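Local coordinates for protein putative acetyltransferase (Nocardia farcinica, PDB 3D9W) that probably transfers an acetyl group from acetyl-coenzyme A to the amino nitrogen of arylamines, as other arylamine N-acetyltransferases do, at residues Asp5-Gly13 with Pro197-Val205; Pro50-Arg60 with Asp268-Leu279. All coordinates share one frame; numbering follows the deposited sequence.

How the interactions relate
Both interactions tie the N-terminal part of the chain to its last third. Their segments alternate along the sequence: 5-13 pairs with 197-205, whereas 50-60 pairs with 268-279. They do not touch, their centres being 28 Å apart and their nearest atoms about 12 Å apart, and each centre lies 18 Å from the centre of the chain. What relates them is helix 82-95, which in this family starts with the catalytic cysteine. Interaction 1 reaches its flank through Glu94 and Ala90, and near its start Tyr83 meets Phe203. Interaction 2 holds Arg78 and Gly79, just ahead of that helix. Interaction 1 mixes polar bonds with aromatic packing near the surface; interaction 2 is more apolar and more deeply buried.

Interaction 1: Asp5-Gly13 with Pro197-Val205; sequences DDPAYHWNG and PQYRIDFEV
Arg200 reaches out of the first turn of helix 200-212 to the backbone carbonyls of segment 5-13. Its NE donates to His10 O (2.9 Å, N-H...O 135°), the oxygen lying some way out of the guanidinium plane, and NH2 makes a weak bond to Pro7 O. A bend at chi3 (-74°) turns the guanidinium toward both oxygens, and arginine's several N-H groups suit two carbonyls at different places. Asn12 ND2 is modelled over the centre of one face of this group, without a hydrogen bond, and the details of that approach are doubtful.

A water joins the two backbones: it donates to Ala8 O (2.7 Å) and His10 O (2.8 Å) and accepts from Arg200 N (2.9 Å), an N-H of the helix's first turn.

Aromatic contacts fill the rest. Tyr9 turns an edge to the face of Tyr199 (centroids 5.2 Å apart, planes at 77°), CD2 sitting over the rim of the ring. The large, flat Trp11 runs past the Arg200 chain in the opposite direction: its CE3 meets the Arg200 methylene CG at 3.4 Å, and its CZ3 meets Phe203 CE2 at 3.7 Å with the rings oblique. Trp11 also packs on Ala90 and Val100, while its backbone N is bound by Glu94.

Tyr199 is the N-cap residue of the helix. The start of helix 200-212, which follows strand 188-193 of the large sheet, is thus covered by the N-terminal loop leading into the helical part, consistent with the arylamine N-acetyltransferase fold.

Interaction 2: Pro50-Arg60 with Asp268-Leu279; sequences PFENLEAVLGR and DIELPGPDLDAL
Leu54 and Leu58 are the two main projections of segment 50-60. Leu54 lies on the short helix 54-57 and Leu58 directly follows its last residue, where a Schellman motif closes the helix with Gly59 at C-prime, a positive-phi site that glycine occupies easily. Leu54 forks: CD1 meets the Leu271 CD1 methyl and touches Ile269 CG2 (4.0 Å), while CD2 meets Leu279 CD2 (3.7 Å). Leu58 fits the hollow on helix 273-280 made by Asp275, Ala278 and Leu279, its CD2 reaching Leu279 CD2 at 3.8 Å; the small Ala278 leaves room for it.

Ile269 is the answering bump. Its CG1 stands opposite the carbonyl carbon (chi1 -69°) and packs on Pro50 CB (4.0 Å), and CD1, extended beyond it (chi2 178°), meets Glu52 CB (3.7 Å). Leu224 adds to the same apolar patch. The Glu52 carboxylate is held by Arg78 and Gly79 while CB and CG pack against Ile269 CD1.

A salt-bridge network edges the leucines. Arg60 NE donates to Glu55 OE1, which lies in the guanidinium plane, and Leu58 CB lies over the group's face. Toward Asp275 it grips end-on: NH1 bonds OD1 (3.0 Å, 166°) and NH2 meets OD2 at 2.9 Å from above the carboxylate plane.

Interaction 1: Asp5-Gly13 with Pro197-Val205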
loop_
_atom_site.group_PDB
_atom_site.type_symbol
_atom_site.label_atom_id
_atom_site.label_comp_id
_atom_site.label_asym_id
_atom_site.label_seq_id
_atom_site.Cartn_x
_atom_site.Cartn_y
_atom_site.Cartn_z
ATOM N N ASP A 5 15.714 -11.201 19.050
ATOM C CA ASP A 5 16.660 -11.327 17.966
ATOM C C ASP A 5 16.262 -12.381 16.944
ATOM O O ASP A 5 16.792 -12.398 15.826
ATOM C CB ASP A 5 18.046 -11.628 18.506
ATOM C CG ASP A 5 19.122 -11.124 17.590
ATOM O OD1 ASP A 5 20.327 -11.377 17.862
ATOM O OD2 ASP A 5 18.752 -10.458 16.587
ATOM N N ASP A 6 15.341 -13.268 17.311
ATOM C CA ASP A 6 14.902 -14.283 16.365
ATOM C C ASP A 6 14.475 -13.560 15.074
ATOM O O ASP A 6 13.719 -12.583 15.122
ATOM C CB ASP A 6 13.725 -15.067 16.954
ATOM C CG ASP A 6 13.320 -16.259 16.095
ATOM O OD1 ASP A 6 12.836 -16.043 14.958
ATOM O OD2 ASP A 6 13.500 -17.408 16.560
ATOM N N PRO A 7 14.959 -14.023 13.909
ATOM C CA PRO A 7 14.624 -13.414 12.616
ATOM C C PRO A 7 13.122 -13.300 12.389
ATOM O O PRO A 7 12.664 -12.567 11.514
ATOM C CB PRO A 7 15.297 -14.347 11.614
ATOM C CG PRO A 7 15.239 -15.684 12.308
ATOM C CD PRO A 7 15.652 -15.310 13.708
ATOM N N ALA A 8 12.362 -14.034 13.191
ATOM C CA ALA A 8 10.919 -14.010 13.098
ATOM C C ALA A 8 10.397 -12.614 13.438
ATOM O O ALA A 8 9.363 -12.179 12.926
ATOM C CB ALA A 8 10.316 -15.045 14.045
ATOM N N TYR A 9 11.114 -11.897 14.290
ATOM C CA TYR A 9 10.661 -10.575 14.680
ATOM C C TYR A 9 11.172 -9.463 13.786
ATOM O O TYR A 9 10.996 -8.281 14.101
ATOM C CB TYR A 9 11.069 -10.290 16.125
ATOM C CG TYR A 9 10.502 -11.269 17.115
ATOM C CD1 TYR A 9 11.084 -12.522 17.301
ATOM C CD2 TYR A 9 9.364 -10.955 17.846
ATOM C CE1 TYR A 9 10.538 -13.443 18.196
ATOM C CE2 TYR A 9 8.809 -11.864 18.740
ATOM C CZ TYR A 9 9.396 -13.105 18.910
ATOM O OH TYR A 9 8.818 -14.006 19.772
ATOM N N HIS A 10 11.789 -9.829 12.671
ATOM C CA HIS A 10 12.336 -8.827 11.764
ATOM C C HIS A 10 11.809 -8.959 10.340
ATOM O O HIS A 10 10.803 -9.631 10.115
ATOM C CB HIS A 10 13.855 -8.901 11.834
ATOM C CG HIS A 10 14.373 -8.854 13.237
ATOM N ND1 HIS A 10 14.733 -7.679 13.861
ATOM C CD2 HIS A 10 14.509 -9.831 14.166
ATOM C CE1 HIS A 10 15.067 -7.935 15.115
ATOM N NE2 HIS A 10 14.939 -9.232 15.325
ATOM N N TRP A 11 12.470 -8.346 9.366
ATOM C CA TRP A 11 11.915 -8.406 8.023
ATOM C C TRP A 11 12.744 -8.988 6.894
ATOM O O TRP A 11 12.627 -8.545 5.750
ATOM C CB TRP A 11 11.429 -7.010 7.661
ATOM C CG TRP A 11 10.588 -6.479 8.762
ATOM C CD1 TRP A 11 11.018 -5.853 9.901
ATOM C CD2 TRP A 11 9.180 -6.661 8.914
ATOM N NE1 TRP A 11 9.964 -5.645 10.757
ATOM C CE2 TRP A 11 8.822 -6.133 10.174
ATOM C CE3 TRP A 11 8.180 -7.222 8.110
ATOM C CZ2 TRP A 11 7.506 -6.153 10.643
ATOM C CZ3 TRP A 11 6.871 -7.239 8.579
ATOM C CH2 TRP A 11 6.547 -6.711 9.829
ATOM N N ASN A 12 13.561 -9.991 7.217
ATOM C CA ASN A 12 14.420 -10.655 6.242
ATOM C C ASN A 12 15.072 -9.701 5.252
ATOM O O ASN A 12 14.986 -9.918 4.044
ATOM C CB ASN A 12 13.635 -11.722 5.462
ATOM C CG ASN A 12 13.012 -12.778 6.372
ATOM O OD1 ASN A 12 13.612 -13.181 7.389
ATOM N ND2 ASN A 12 11.808 -13.244 6.007
ATOM N N GLY A 13 15.721 -8.653 5.752
ATOM C CA GLY A 13 16.373 -7.701 4.871
ATOM C C GLY A 13 17.500 -8.325 4.060
ATOM O O GLY A 13 17.781 -7.911 2.930
ATOM N N PRO A 197 2.281 -4.379 18.376
ATOM C CA PRO A 197 3.416 -4.851 17.575
ATOM C C PRO A 197 2.947 -5.940 16.621
ATOM O O PRO A 197 2.314 -6.904 17.048
ATOM C CB PRO A 197 4.373 -5.397 18.629
ATOM C CG PRO A 197 4.097 -4.534 19.800
ATOM C CD PRO A 197 2.592 -4.469 19.812
ATOM N N GLN A 198 3.248 -5.782 15.335
ATOM C CA GLN A 198 2.850 -6.761 14.325
ATOM C C GLN A 198 4.077 -7.316 13.612
ATOM O O GLN A 198 5.080 -6.620 13.454
ATOM C CB GLN A 198 1.888 -6.121 13.323
ATOM C CG GLN A 198 0.532 -5.769 13.927
ATOM C CD GLN A 198 -0.374 -6.977 14.105
ATOM O OE1 GLN A 198 -1.033 -7.426 13.158
ATOM N NE2 GLN A 198 -0.402 -7.519 15.315
ATOM N N TYR A 199 3.993 -8.570 13.178
ATOM C CA TYR A 199 5.114 -9.217 12.518
ATOM C C TYR A 199 4.738 -9.958 11.233
ATOM O O TYR A 199 3.560 -10.100 10.909
ATOM C CB TYR A 199 5.764 -10.161 13.512
ATOM C CG TYR A 199 6.165 -9.460 14.788
ATOM C CD1 TYR A 199 7.290 -8.642 14.832
ATOM C CD2 TYR A 199 5.405 -9.595 15.955
ATOM C CE1 TYR A 199 7.657 -7.977 15.998
ATOM C CE2 TYR A 199 5.765 -8.927 17.132
ATOM C CZ TYR A 199 6.897 -8.122 17.143
ATOM O OH TYR A 199 7.295 -7.477 18.296
ATOM N N ARG A 200 5.748 -10.432 10.509
ATOM C CA ARG A 200 5.524 -11.130 9.255
ATOM C C ARG A 200 4.494 -12.238 9.343
ATOM O O ARG A 200 3.704 -12.420 8.415
ATOM C CB ARG A 200 6.852 -11.664 8.695
ATOM C CG ARG A 200 7.659 -10.574 7.991
ATOM C CD ARG A 200 8.837 -11.070 7.166
ATOM N NE ARG A 200 9.953 -11.493 8.000
ATOM C CZ ARG A 200 10.182 -12.754 8.358
ATOM N NH1 ARG A 200 9.372 -13.728 7.947
ATOM N NH2 ARG A 200 11.216 -13.044 9.141
ATOM N N ILE A 201 4.486 -12.970 10.456
ATOM C CA ILE A 201 3.522 -14.058 10.635
ATOM C C ILE A 201 2.105 -13.486 10.668
ATOM O O ILE A 201 1.166 -14.087 10.139
ATOM C CB ILE A 201 3.751 -14.831 11.950
ATOM C CG1 ILE A 201 5.258 -14.956 12.254
ATOM C CG2 ILE A 201 3.118 -16.214 11.839
ATOM C CD1 ILE A 201 6.049 -16.000 11.412
ATOM N N ASP A 202 1.955 -12.324 11.298
ATOM C CA ASP A 202 0.662 -11.654 11.393
ATOM C C ASP A 202 0.222 -11.193 10.007
ATOM O O ASP A 202 -0.968 -11.170 9.706
ATOM C CB ASP A 202 0.759 -10.442 12.313
ATOM C CG ASP A 202 1.407 -10.772 13.631
ATOM O OD1 ASP A 202 0.930 -11.718 14.295
ATOM O OD2 ASP A 202 2.387 -10.087 14.006
ATOM N N PHE A 203 1.187 -10.811 9.172
ATOM C CA PHE A 203 0.882 -10.372 7.818
ATOM C C PHE A 203 0.447 -11.551 6.967
ATOM O O PHE A 203 -0.415 -11.407 6.106
ATOM C CB PHE A 203 2.096 -9.714 7.174
ATOM C CG PHE A 203 2.332 -8.306 7.626
ATOM C CD1 PHE A 203 1.593 -7.762 8.672
ATOM C CD2 PHE A 203 3.301 -7.519 7.010
ATOM C CE1 PHE A 203 1.816 -6.450 9.103
ATOM C CE2 PHE A 203 3.530 -6.206 7.436
ATOM C CZ PHE A 203 2.781 -5.674 8.487
ATOM N N GLU A 204 1.031 -12.722 7.206
ATOM C CA GLU A 204 0.662 -13.890 6.419
ATOM C C GLU A 204 -0.797 -14.260 6.672
ATOM O O GLU A 204 -1.511 -14.658 5.755
ATOM C CB GLU A 204 1.564 -15.081 6.740
ATOM C CG GLU A 204 1.677 -16.050 5.560
ATOM C CD GLU A 204 1.932 -17.499 5.984
ATOM O OE1 GLU A 204 2.796 -17.729 6.864
ATOM O OE2 GLU A 204 1.276 -18.410 5.421
ATOM N N VAL A 205 -1.237 -14.137 7.920
ATOM C CA VAL A 205 -2.624 -14.443 8.253
ATOM C C VAL A 205 -3.499 -13.441 7.511
ATOM O O VAL A 205 -4.404 -13.806 6.762
ATOM C CB VAL A 205 -2.886 -14.296 9.775
ATOM C CG1 VAL A 205 -4.369 -14.472 10.081
ATOM C CG2 VAL A 205 -2.063 -15.316 10.543
HETATM O O HOH W 1 8.434 -10.124 11.437
#

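Interaction 2: Pro50-Arg60 with Asp268-Leu279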
loop_
_atom_site.group_PDB
_atom_site.type_symbol
_atom_site.label_atom_id
_atom_site.label_comp_id
_atom_site.label_asym_id
_atom_site.label_seq_id
_atom_site.Cartn_x
_atom_site.Cartn_y
_atom_site.Cartn_z
ATOM N N PRO A 50 3.086 -0.178 -8.838
ATOM C CA PRO A 50 1.642 -0.232 -9.090
ATOM C C PRO A 50 0.896 -0.990 -7.978
ATOM O O PRO A 50 1.492 -1.740 -7.208
ATOM C CB PRO A 50 1.552 -0.968 -10.432
ATOM C CG PRO A 50 2.821 -0.655 -11.093
ATOM C CD PRO A 50 3.812 -0.792 -9.960
ATOM N N PHE A 51 -0.410 -0.787 -7.898
ATOM C CA PHE A 51 -1.220 -1.480 -6.910
ATOM C C PHE A 51 -2.180 -2.414 -7.647
ATOM O O PHE A 51 -2.837 -2.008 -8.601
ATOM C CB PHE A 51 -1.999 -0.476 -6.076
ATOM C CG PHE A 51 -2.884 -1.103 -5.053
ATOM C CD1 PHE A 51 -4.096 -1.684 -5.421
ATOM C CD2 PHE A 51 -2.516 -1.107 -3.717
ATOM C CE1 PHE A 51 -4.929 -2.256 -4.472
ATOM C CE2 PHE A 51 -3.340 -1.676 -2.758
ATOM C CZ PHE A 51 -4.552 -2.252 -3.136
ATOM N N GLU A 52 -2.268 -3.665 -7.210
ATOM C CA GLU A 52 -3.145 -4.607 -7.887
ATOM C C GLU A 52 -3.439 -5.857 -7.081
ATOM O O GLU A 52 -2.658 -6.245 -6.216
ATOM C CB GLU A 52 -2.519 -5.024 -9.207
ATOM C CG GLU A 52 -1.119 -5.527 -9.023
ATOM C CD GLU A 52 -0.826 -6.697 -9.896
ATOM O OE1 GLU A 52 -1.579 -7.682 -9.798
ATOM O OE2 GLU A 52 0.149 -6.638 -10.675
ATOM N N ASN A 53 -4.565 -6.486 -7.404
ATOM C CA ASN A 53 -5.016 -7.707 -6.750
ATOM C C ASN A 53 -5.237 -8.759 -7.824
ATOM O O ASN A 53 -5.977 -9.719 -7.621
ATOM C CB ASN A 53 -6.334 -7.453 -6.006
ATOM C CG ASN A 53 -7.469 -7.034 -6.941
ATOM O OD1 ASN A 53 -7.231 -6.387 -7.965
ATOM N ND2 ASN A 53 -8.705 -7.383 -6.584
ATOM N N LEU A 54 -4.578 -8.583 -8.963
ATOM C CA LEU A 54 -4.751 -9.499 -10.080
ATOM C C LEU A 54 -4.523 -10.993 -9.814
ATOM O O LEU A 54 -5.304 -11.824 -10.288
ATOM C CB LEU A 54 -3.910 -9.035 -11.273
ATOM C CG LEU A 54 -4.462 -7.802 -11.994
ATOM C CD1 LEU A 54 -3.690 -7.569 -13.271
ATOM C CD2 LEU A 54 -5.928 -8.010 -12.317
ATOM N N GLU A 55 -3.482 -11.355 -9.069
ATOM C CA GLU A 55 -3.248 -12.771 -8.795
ATOM C C GLU A 55 -4.469 -13.383 -8.147
ATOM O O GLU A 55 -4.922 -14.452 -8.551
ATOM C CB GLU A 55 -2.043 -12.966 -7.881
ATOM C CG GLU A 55 -0.733 -12.673 -8.564
ATOM C CD GLU A 55 -0.671 -13.290 -9.948
ATOM O OE1 GLU A 55 -0.580 -14.541 -10.049
ATOM O OE2 GLU A 55 -0.730 -12.516 -10.932
ATOM N N ALA A 56 -4.997 -12.689 -7.141
ATOM C CA ALA A 56 -6.183 -13.137 -6.416
ATOM C C ALA A 56 -7.400 -13.276 -7.342
ATOM O O ALA A 56 -8.199 -14.199 -7.198
ATOM C CB ALA A 56 -6.489 -12.165 -5.282
ATOM N N VAL A 57 -7.535 -12.364 -8.294
ATOM C CA VAL A 57 -8.657 -12.416 -9.213
ATOM C C VAL A 57 -8.485 -13.537 -10.216
ATOM O O VAL A 57 -9.456 -14.040 -10.771
ATOM C CB VAL A 57 -8.807 -11.119 -9.993
ATOM C CG1 VAL A 57 -10.128 -11.132 -10.735
ATOM C CG2 VAL A 57 -8.712 -9.927 -9.049
ATOM N N LEU A 58 -7.243 -13.924 -10.462
ATOM C CA LEU A 58 -6.982 -14.991 -11.411
ATOM C C LEU A 58 -7.038 -16.352 -10.723
ATOM O O LEU A 58 -6.731 -17.374 -11.332
ATOM C CB LEU A 58 -5.625 -14.774 -12.076
ATOM C CG LEU A 58 -5.567 -13.481 -12.888
ATOM C CD1 LEU A 58 -4.176 -13.263 -13.465
ATOM C CD2 LEU A 58 -6.590 -13.556 -13.991
ATOM N N GLY A 59 -7.442 -16.352 -9.454
ATOM C CA GLY A 59 -7.545 -17.592 -8.701
ATOM C C GLY A 59 -6.221 -18.115 -8.178
ATOM O O GLY A 59 -6.146 -19.205 -7.608
ATOM N N ARG A 60 -5.172 -17.330 -8.366
ATOM C CA ARG A 60 -3.856 -17.727 -7.916
ATOM C C ARG A 60 -3.525 -17.166 -6.530
ATOM O O ARG A 60 -4.139 -16.207 -6.057
ATOM C CB ARG A 60 -2.808 -17.300 -8.949
ATOM C CG ARG A 60 -3.097 -17.853 -10.335
ATOM C CD ARG A 60 -1.908 -17.748 -11.272
ATOM N NE ARG A 60 -1.648 -16.394 -11.760
ATOM C CZ ARG A 60 -1.944 -15.967 -12.984
ATOM N NH1 ARG A 60 -2.525 -16.781 -13.857
ATOM N NH2 ARG A 60 -1.630 -14.733 -13.346
ATOM N N ASP A 268 0.953 0.407 -15.567
ATOM C CA ASP A 268 2.247 -0.214 -15.782
ATOM C C ASP A 268 2.277 -1.656 -15.344
ATOM O O ASP A 268 3.217 -2.112 -14.698
ATOM C CB ASP A 268 3.307 0.594 -15.061
ATOM C CG ASP A 268 3.313 2.023 -15.507
ATOM O OD1 ASP A 268 3.408 2.237 -16.736
ATOM O OD2 ASP A 268 3.205 2.922 -14.644
ATOM N N ILE A 269 1.216 -2.357 -15.711
ATOM C CA ILE A 269 1.054 -3.757 -15.408
ATOM C C ILE A 269 1.021 -4.487 -16.745
ATOM O O ILE A 269 0.300 -4.083 -17.653
ATOM C CB ILE A 269 -0.253 -3.980 -14.629
ATOM C CG1 ILE A 269 -0.104 -3.375 -13.235
ATOM C CG2 ILE A 269 -0.610 -5.466 -14.582
ATOM C CD1 ILE A 269 -1.329 -3.489 -12.376
ATOM N N GLU A 270 1.822 -5.546 -16.857
ATOM C CA GLU A 270 1.920 -6.362 -18.071
ATOM C C GLU A 270 1.566 -7.814 -17.733
ATOM O O GLU A 270 2.151 -8.410 -16.827
ATOM C CB GLU A 270 3.349 -6.296 -18.626
ATOM C CG GLU A 270 3.452 -6.400 -20.135
ATOM C CD GLU A 270 4.383 -5.344 -20.720
ATOM O OE1 GLU A 270 4.319 -4.167 -20.276
ATOM O OE2 GLU A 270 5.168 -5.690 -21.631
ATOM N N LEU A 271 0.618 -8.380 -18.469
ATOM C CA LEU A 271 0.179 -9.743 -18.230
ATOM C C LEU A 271 0.236 -10.583 -19.486
ATOM O O LEU A 271 0.152 -10.068 -20.595
ATOM C CB LEU A 271 -1.263 -9.751 -17.760
ATOM C CG LEU A 271 -1.700 -8.844 -16.632
ATOM C CD1 LEU A 271 -3.188 -9.069 -16.335
ATOM C CD2 LEU A 271 -0.847 -9.131 -15.407
ATOM N N PRO A 272 0.370 -11.903 -19.331
ATOM C CA PRO A 272 0.413 -12.743 -20.530
ATOM C C PRO A 272 -0.991 -12.693 -21.137
ATOM O O PRO A 272 -1.950 -12.270 -20.481
ATOM C CB PRO A 272 0.738 -14.128 -19.976
ATOM C CG PRO A 272 1.506 -13.833 -18.710
ATOM C CD PRO A 272 0.725 -12.672 -18.126
ATOM N N GLY A 273 -1.118 -13.128 -22.385
ATOM C CA GLY A 273 -2.415 -13.110 -23.040
ATOM C C GLY A 273 -3.435 -13.920 -22.274
ATOM O O GLY A 273 -4.528 -13.424 -21.970
ATOM N N PRO A 274 -3.109 -15.177 -21.943
ATOM C CA PRO A 274 -4.051 -16.017 -21.202
ATOM C C PRO A 274 -4.701 -15.306 -20.021
ATOM O O PRO A 274 -5.882 -15.515 -19.746
ATOM C CB PRO A 274 -3.187 -17.198 -20.786
ATOM C CG PRO A 274 -2.303 -17.357 -21.971
ATOM C CD PRO A 274 -1.886 -15.928 -22.266
ATOM N N ASP A 275 -3.928 -14.467 -19.328
ATOM C CA ASP A 275 -4.442 -13.712 -18.179
ATOM C C ASP A 275 -5.367 -12.559 -18.637
ATOM O O ASP A 275 -6.468 -12.391 -18.100
ATOM C CB ASP A 275 -3.286 -13.161 -17.327
ATOM C CG ASP A 275 -2.534 -14.257 -16.561
ATOM O OD1 ASP A 275 -3.079 -15.371 -16.396
ATOM O OD2 ASP A 275 -1.398 -14.000 -16.096
ATOM N N LEU A 276 -4.917 -11.763 -19.611
ATOM C CA LEU A 276 -5.737 -10.667 -20.140
ATOM C C LEU A 276 -7.021 -11.320 -20.614
ATOM O O LEU A 276 -8.122 -10.921 -20.221
ATOM C CB LEU A 276 -5.054 -10.000 -21.332
ATOM C CG LEU A 276 -3.677 -9.398 -21.077
ATOM C CD1 LEU A 276 -3.095 -8.882 -22.366
ATOM C CD2 LEU A 276 -3.814 -8.277 -20.062
ATOM N N ASP A 277 -6.867 -12.329 -21.473
ATOM C CA ASP A 277 -8.007 -13.077 -21.983
ATOM C C ASP A 277 -8.890 -13.464 -20.787
ATOM O O ASP A 277 -10.088 -13.168 -20.763
ATOM C CB ASP A 277 -7.515 -14.333 -22.715
ATOM C CG ASP A 277 -7.590 -14.198 -24.233
ATOM O OD1 ASP A 277 -7.096 -13.183 -24.780
ATOM O OD2 ASP A 277 -8.140 -15.116 -24.887
ATOM N N ALA A 278 -8.283 -14.109 -19.793
ATOM C CA ALA A 278 -8.990 -14.528 -18.579
ATOM C C ALA A 278 -9.648 -13.334 -17.894
ATOM O O ALA A 278 -10.781 -13.418 -17.426
ATOM C CB ALA A 278 -8.019 -15.204 -17.614
ATOM N N LEU A 279 -8.919 -12.226 -17.837
ATOM C CA LEU A 279 -9.403 -10.999 -17.220
ATOM C C LEU A 279 -10.596 -10.498 -18.027
ATOM O O LEU A 279 -11.694 -10.293 -17.501
ATOM C CB LEU A 279 -8.293 -9.948 -17.255
ATOM C CG LEU A 279 -8.042 -9.102 -16.016
ATOM C CD1 LEU A 279 -9.293 -8.343 -15.637
ATOM C CD2 LEU A 279 -7.604 -10.020 -14.884
#